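Local atomic coordinates of beta-N-acetylglucosaminidase-like protein Glycoside hydrolase family 20 (PDB entry 6YHH), a protein that probably hydrolyses terminal beta-linked N-acetylhexosamine residues, as a family 20 chitobiase that takes part in bacterial chitin breakdown. Residues A[25-31]-A[56-62]; A[51-55]-A[497-501]. One frame throughout, in Å; residues are numbered along the deposited sequence.

Interaction 1 (A[25-31]-A[56-62])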
loop_
_atom_site.group_PDB
_atom_site.type_symbol
_atom_site.label_atom_id
_atom_site.label_comp_id
_atom_site.label_asym_id
_atom_site.label_seq_id
_atom_site.Cartn_x
_atom_site.Cartn_y
_atom_site.Cartn_z
ATOM N N LEU A 25 -1.833 -4.944 -30.921
ATOM C CA LEU A 25 -2.345 -3.805 -30.165
ATOM C C LEU A 25 -1.615 -2.517 -30.596
ATOM O O LEU A 25 -0.348 -2.481 -30.702
ATOM C CB LEU A 25 -2.116 -4.016 -28.651
ATOM C CG LEU A 25 -3.236 -4.436 -27.789
ATOM C CD1 LEU A 25 -2.625 -4.603 -26.373
ATOM C CD2 LEU A 25 -4.352 -3.412 -27.759
ATOM N N THR A 26 -2.418 -1.521 -30.918
ATOM C CA THR A 26 -1.922 -0.250 -31.407
ATOM C C THR A 26 -2.701 0.849 -30.753
ATOM O O THR A 26 -3.669 0.641 -30.045
ATOM C CB THR A 26 -2.217 -0.069 -32.923
ATOM O OG1 THR A 26 -3.606 0.134 -33.133
ATOM C CG2 THR A 26 -1.682 -1.272 -33.678
ATOM N N LYS A 27 -2.298 2.081 -31.078
ATOM C CA LYS A 27 -2.989 3.244 -30.607
ATOM C C LYS A 27 -4.416 3.431 -31.145
ATOM O O LYS A 27 -5.192 4.238 -30.638
ATOM C CB LYS A 27 -2.112 4.499 -30.887
ATOM C CG LYS A 27 -2.303 5.603 -29.838
ATOM C CD LYS A 27 -1.198 6.613 -29.982
ATOM C CE LYS A 27 -1.615 7.832 -29.230
ATOM N NZ LYS A 27 -1.196 7.697 -27.851
ATOM N N ASN A 28 -4.819 2.607 -32.110
ATOM C CA ASN A 28 -6.190 2.593 -32.621
ATOM C C ASN A 28 -7.148 1.842 -31.720
ATOM O O ASN A 28 -8.359 1.900 -31.886
ATOM C CB ASN A 28 -6.253 1.932 -34.045
ATOM C CG ASN A 28 -7.590 2.191 -34.725
ATOM O OD1 ASN A 28 -8.046 3.356 -34.744
ATOM N ND2 ASN A 28 -8.273 1.119 -35.234
ATOM N N PHE A 29 -6.594 1.068 -30.768
ATOM C CA PHE A 29 -7.436 0.295 -29.886
ATOM C C PHE A 29 -8.472 1.059 -29.078
ATOM O O PHE A 29 -8.151 2.036 -28.349
ATOM C CB PHE A 29 -6.581 -0.538 -28.960
ATOM C CG PHE A 29 -7.345 -1.573 -28.149
ATOM C CD1 PHE A 29 -7.680 -2.800 -28.717
ATOM C CD2 PHE A 29 -7.693 -1.353 -26.836
ATOM C CE1 PHE A 29 -8.357 -3.738 -27.969
ATOM C CE2 PHE A 29 -8.348 -2.342 -26.082
ATOM C CZ PHE A 29 -8.714 -3.510 -26.679
ATOM N N LYS A 30 -9.707 0.594 -29.205
ATOM C CA LYS A 30 -10.845 1.073 -28.479
ATOM C C LYS A 30 -11.803 -0.047 -28.103
ATOM O O LYS A 30 -11.763 -1.143 -28.708
ATOM C CB LYS A 30 -11.613 2.149 -29.348
ATOM C CG LYS A 30 -10.839 3.414 -29.636
ATOM C CD LYS A 30 -11.656 4.452 -30.426
ATOM C CE LYS A 30 -11.488 4.250 -31.951
ATOM N NZ LYS A 30 -10.134 4.175 -32.652
ATOM N N VAL A 31 -12.668 0.247 -27.137
ATOM C CA VAL A 31 -13.669 -0.645 -26.606
ATOM C C VAL A 31 -15.068 -0.074 -26.734
ATOM O O VAL A 31 -15.324 1.116 -26.556
ATOM C CB VAL A 31 -13.361 -1.078 -25.141
ATOM C CG1 VAL A 31 -13.459 0.096 -24.192
ATOM C CG2 VAL A 31 -14.262 -2.204 -24.684
ATOM N N THR A 56 1.356 -1.825 -21.339
ATOM C CA THR A 56 1.775 -1.637 -22.725
ATOM C C THR A 56 2.322 -0.290 -23.109
ATOM O O THR A 56 3.053 -0.189 -24.148
ATOM C CB THR A 56 0.632 -1.939 -23.699
ATOM O OG1 THR A 56 -0.519 -1.111 -23.474
ATOM C CG2 THR A 56 0.244 -3.380 -23.602
ATOM N N GLY A 57 1.923 0.759 -22.358
ATOM C CA GLY A 57 2.514 2.073 -22.617
ATOM C C GLY A 57 2.020 2.679 -23.933
ATOM O O GLY A 57 2.741 3.544 -24.515
ATOM N N ILE A 58 0.819 2.336 -24.348
ATOM C CA ILE A 58 0.296 2.782 -25.641
ATOM C C ILE A 58 -0.297 4.166 -25.587
ATOM O O ILE A 58 -0.154 4.903 -26.564
ATOM C CB ILE A 58 -0.627 1.716 -26.251
ATOM C CG1 ILE A 58 0.249 0.523 -26.639
ATOM C CG2 ILE A 58 -1.410 2.339 -27.442
ATOM C CD1 ILE A 58 -0.479 -0.714 -27.093
ATOM N N PHE A 59 -0.901 4.533 -24.465
ATOM C CA PHE A 59 -1.661 5.776 -24.254
ATOM C C PHE A 59 -2.938 5.749 -25.093
ATOM O O PHE A 59 -3.078 6.473 -26.102
ATOM C CB PHE A 59 -0.803 7.033 -24.530
ATOM C CG PHE A 59 0.282 7.301 -23.487
ATOM C CD1 PHE A 59 1.360 6.463 -23.288
ATOM C CD2 PHE A 59 0.183 8.439 -22.721
ATOM C CE1 PHE A 59 2.345 6.758 -22.340
ATOM C CE2 PHE A 59 1.164 8.705 -21.768
ATOM C CZ PHE A 59 2.185 7.846 -21.568
ATOM N N PHE A 60 -3.859 4.894 -24.694
ATOM C CA PHE A 60 -5.127 4.703 -25.439
ATOM C C PHE A 60 -5.919 5.994 -25.450
ATOM O O PHE A 60 -5.877 6.796 -24.508
ATOM C CB PHE A 60 -5.949 3.569 -24.776
ATOM C CG PHE A 60 -5.274 2.226 -24.859
ATOM C CD1 PHE A 60 -4.824 1.767 -26.032
ATOM C CD2 PHE A 60 -5.142 1.404 -23.723
ATOM C CE1 PHE A 60 -4.245 0.527 -26.163
ATOM C CE2 PHE A 60 -4.602 0.157 -23.854
ATOM C CZ PHE A 60 -4.087 -0.273 -25.036
ATOM N N GLU A 61 -6.707 6.158 -26.499
ATOM C CA GLU A 61 -7.584 7.348 -26.633
ATOM C C GLU A 61 -8.636 7.519 -25.604
ATOM O O GLU A 61 -8.905 8.617 -25.194
ATOM C CB GLU A 61 -8.268 7.374 -28.049
ATOM N N GLN A 62 -9.345 6.484 -25.189
ATOM C CA GLN A 62 -10.446 6.631 -24.314
ATOM C C GLN A 62 -10.001 6.840 -22.879
ATOM O O GLN A 62 -9.019 6.183 -22.428
ATOM C CB GLN A 62 -11.278 5.338 -24.349
ATOM C CG GLN A 62 -12.114 5.214 -25.602
ATOM C CD GLN A 62 -12.653 3.831 -25.721
ATOM O OE1 GLN A 62 -11.904 2.905 -25.999
ATOM N NE2 GLN A 62 -13.938 3.661 -25.392
HETATM O O HOH W 1 -6.569 4.161 -28.527
HETATM O O HOH W 2 -9.205 3.603 -26.231
#

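Interaction 2 (A[51-55]-A[497-501])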
loop_
_atom_site.group_PDB
_atom_site.type_symbol
_atom_site.label_atom_id
_atom_site.label_comp_id
_atom_site.label_asym_id
_atom_site.label_seq_id
_atom_site.Cartn_x
_atom_site.Cartn_y
_atom_site.Cartn_z
ATOM N N ARG A 51 -5.667 -0.929 -16.968
ATOM C CA ARG A 51 -4.690 -1.952 -16.688
ATOM C C ARG A 51 -3.896 -2.350 -17.948
ATOM O O ARG A 51 -2.664 -2.490 -17.925
ATOM C CB ARG A 51 -5.343 -3.175 -16.068
ATOM C CG ARG A 51 -5.849 -2.902 -14.675
ATOM C CD ARG A 51 -6.885 -3.880 -14.201
ATOM N NE ARG A 51 -6.421 -5.226 -14.097
ATOM C CZ ARG A 51 -7.203 -6.302 -14.021
ATOM N NH1 ARG A 51 -8.500 -6.184 -14.182
ATOM N NH2 ARG A 51 -6.662 -7.512 -13.835
ATOM N N LEU A 52 -4.601 -2.525 -19.038
ATOM C CA LEU A 52 -3.935 -2.836 -20.296
ATOM C C LEU A 52 -2.922 -1.790 -20.710
ATOM O O LEU A 52 -1.836 -2.113 -21.152
ATOM C CB LEU A 52 -5.018 -3.035 -21.387
ATOM C CG LEU A 52 -4.499 -3.464 -22.732
ATOM C CD1 LEU A 52 -3.716 -4.784 -22.665
ATOM C CD2 LEU A 52 -5.615 -3.543 -23.763
ATOM N N ASP A 53 -3.299 -0.532 -20.567
ATOM C CA ASP A 53 -2.400 0.587 -20.888
ATOM C C ASP A 53 -1.194 0.570 -19.983
ATOM O O ASP A 53 -0.057 0.816 -20.406
ATOM C CB ASP A 53 -3.135 1.915 -20.779
ATOM C CG ASP A 53 -2.642 2.970 -21.834
ATOM O OD1 ASP A 53 -1.716 2.719 -22.598
ATOM O OD2 ASP A 53 -3.294 4.030 -21.833
ATOM N N GLY A 54 -1.411 0.270 -18.690
ATOM C CA GLY A 54 -0.268 0.216 -17.784
ATOM C C GLY A 54 0.777 -0.835 -18.185
ATOM O O GLY A 54 1.959 -0.695 -17.941
ATOM N N ARG A 55 0.313 -1.922 -18.788
ATOM C CA ARG A 55 1.220 -2.960 -19.211
ATOM C C ARG A 55 1.921 -2.713 -20.527
ATOM O O ARG A 55 2.956 -3.349 -20.815
ATOM C CB ARG A 55 0.447 -4.282 -19.358
ATOM C CG ARG A 55 -0.254 -4.797 -18.148
ATOM C CD ARG A 55 -0.822 -6.161 -18.340
ATOM N NE ARG A 55 -1.672 -6.544 -17.238
ATOM C CZ ARG A 55 -2.270 -7.710 -17.102
ATOM N NH1 ARG A 55 -1.980 -8.685 -17.967
ATOM N NH2 ARG A 55 -3.035 -7.937 -16.062
ATOM N N ARG A 497 1.247 -10.156 -12.382
ATOM C CA ARG A 497 0.252 -9.185 -12.851
ATOM C C ARG A 497 -0.702 -8.693 -11.781
ATOM O O ARG A 497 -1.289 -7.630 -11.898
ATOM C CB ARG A 497 -0.430 -9.680 -14.116
ATOM C CG ARG A 497 0.503 -9.720 -15.320
ATOM C CD ARG A 497 1.103 -8.344 -15.692
ATOM N NE ARG A 497 1.819 -8.440 -16.994
ATOM C CZ ARG A 497 2.542 -7.438 -17.484
ATOM N NH1 ARG A 497 2.629 -6.285 -16.813
ATOM N NH2 ARG A 497 3.231 -7.583 -18.616
ATOM N N LEU A 498 -0.854 -9.460 -10.678
ATOM C CA LEU A 498 -1.651 -8.957 -9.576
ATOM C C LEU A 498 -1.040 -7.684 -8.967
ATOM O O LEU A 498 -1.780 -6.909 -8.320
ATOM C CB LEU A 498 -1.860 -10.037 -8.489
ATOM C CG LEU A 498 -2.658 -11.270 -8.809
ATOM C CD1 LEU A 498 -2.526 -12.282 -7.686
ATOM C CD2 LEU A 498 -4.126 -10.894 -8.993
ATOM N N GLU A 499 0.249 -7.432 -9.191
ATOM C CA GLU A 499 0.861 -6.254 -8.570
ATOM C C GLU A 499 0.267 -4.967 -9.053
ATOM O O GLU A 499 0.280 -3.957 -8.338
ATOM C CB GLU A 499 2.360 -6.206 -8.796
ATOM C CG GLU A 499 3.178 -7.269 -8.059
ATOM C CD GLU A 499 4.634 -6.958 -8.054
ATOM O OE1 GLU A 499 5.207 -6.854 -9.131
ATOM O OE2 GLU A 499 5.122 -6.678 -6.926
ATOM N N GLU A 500 -0.288 -4.966 -10.273
ATOM C CA GLU A 500 -0.923 -3.758 -10.751
ATOM C C GLU A 500 -2.161 -3.362 -9.982
ATOM O O GLU A 500 -2.603 -2.239 -10.116
ATOM C CB GLU A 500 -1.240 -3.853 -12.258
ATOM C CG GLU A 500 -2.454 -4.725 -12.548
ATOM C CD GLU A 500 -2.603 -5.184 -14.000
ATOM O OE1 GLU A 500 -1.653 -5.015 -14.796
ATOM O OE2 GLU A 500 -3.682 -5.772 -14.265
ATOM N N LEU A 501 -2.705 -4.282 -9.211
ATOM C CA LEU A 501 -3.884 -4.026 -8.414
ATOM C C LEU A 501 -3.481 -3.632 -6.961
ATOM O O LEU A 501 -4.337 -3.462 -6.097
ATOM C CB LEU A 501 -4.721 -5.329 -8.358
ATOM C CG LEU A 501 -5.139 -5.838 -9.735
ATOM C CD1 LEU A 501 -5.843 -7.198 -9.620
ATOM C CD2 LEU A 501 -5.934 -4.828 -10.517
HETATM O O HOH W 3 -1.382 -2.297 -15.563
HETATM O O HOH W 4 -4.045 -8.658 -12.818
HETATM O O HOH W 5 4.490 -5.186 -19.499
#

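Interaction 1 (A[25-31]-A[56-62])
The amide oxygen of Gln-62 is gripped by two donors: the backbone N of Val-31, 3.0 Å from OE1 in a fairly straight hydrogen bond, and a water that also bridges Phe-29 O and Gln-62 N. The same amide returns a bond, its NE2 meeting a lone pair of Val-31 O at 3.1 Å, somewhat out of the glutamine's own amide plane. One glutamine thus serves both the N-H and the C=O of Val-31, and a primary amide suits the task because it offers an acceptor and a donor side by side. Were Gln-62 cut back to an alanine, the N-H and C=O of Val-31 would probably both lose these side-chain partners, and the bridging water one of its acceptors.

At the other end Lys-27 runs out extended and turns only at its last torsion (88°), which lets its ammonium group bond Phe-59 O (2.8 Å from NZ) and, at greater length, Ile-58 O. Apolar side chains meet as well. Phe-29 swings CG anti to its own N (chi1 -170°) and sets CD2 over one face of the Phe-60 ring, the two planes 47° apart, while Leu-25 CB rests against Ile-58 CD1 at 4.0 Å. Leu-52 of helix 40-56 packs on both phenylalanines, and Leu-49 on Phe-60. Thr-26 OG1 accepts from Asn-28 N, an ST turn overlapping the type I beta turn Thr-26 to Phe-29. The arrangement joins two loops of the alpha/beta domain 2 of family 20 enzymes: the turn entering strand 31-35 and the segment leaving helix 40-56.

Interaction 2 (A[51-55]-A[497-501])
A salt-bridge network of two arginines and one glutamate joins helix 40-56 of the family 20 domain 2 to the 3-10 turn that follows helix 484-497. Arg-51 and Arg-55, one helical turn apart, point their side chains to the same carboxylate, that of Glu-500. Arg-55 grips it side-on with two nitrogens, NE reaching OE1 at 2.9 Å on the syn lone pair and NH2 reaching OE2 at 2.9 Å. Its chain is extended from CG to NE, which carries the guanidinium to the carboxylate. Arg-51 instead bends at chi3 (63°) and sends NE to OE2 at 2.8 Å in a nearly straight bond, from above the carboxylate plane on the anti side. The two donors come to OE2 from opposite faces of that plane, so that OE2 is clasped between them, and the cluster of positive charge would probably favour the ionised form of Glu-500.

Arginine suits both helix positions, since its long chain and several N-H groups can serve more than one acceptor: NH2 of Arg-51 also forms a salt bridge with Glu-118. Leu-501 lays CD2 over one face of the Arg-51 guanidinium, 3.6 Å from NE, and so covers it with a methyl group while the edge takes the acid. Arg-497 crosses Arg-55 at a slant, yet their guanidinium planes are almost parallel (3° apart) and displaced, so that each group has a methylene of the other over a face. NH1 of Arg-497 turns to Asn-515 of the second subunit, which brings the subunit interface up to this contact. Water ties the backbone in as well: one molecule donates to Arg-51 O at 2.7 Å and to Glu-500 OE1 at 2.8 Å.

Interactions 1 and 2 lie about 14 Å apart, centre to centre, and share helix 40-56. Along the chain their segments alternate: 25-31, then 51-55 running directly into 56-62, and 497-501, more than 400 residues later. The helix end faces two ways, toward a loop of its own domain in interaction 1 and toward the turn after helix 484-497 in interaction 2. Asp-53 couples them, its carboxylate oxygens probably accepting from the backbone N atoms of Phe-59 and Phe-60, while Leu-52 packs on Phe-29. Both contacts touch the second subunit, so the internal order of domain 2, its junction with the turn after helix 484-497 and the dimer interface meet here, away from the predicted proton donor.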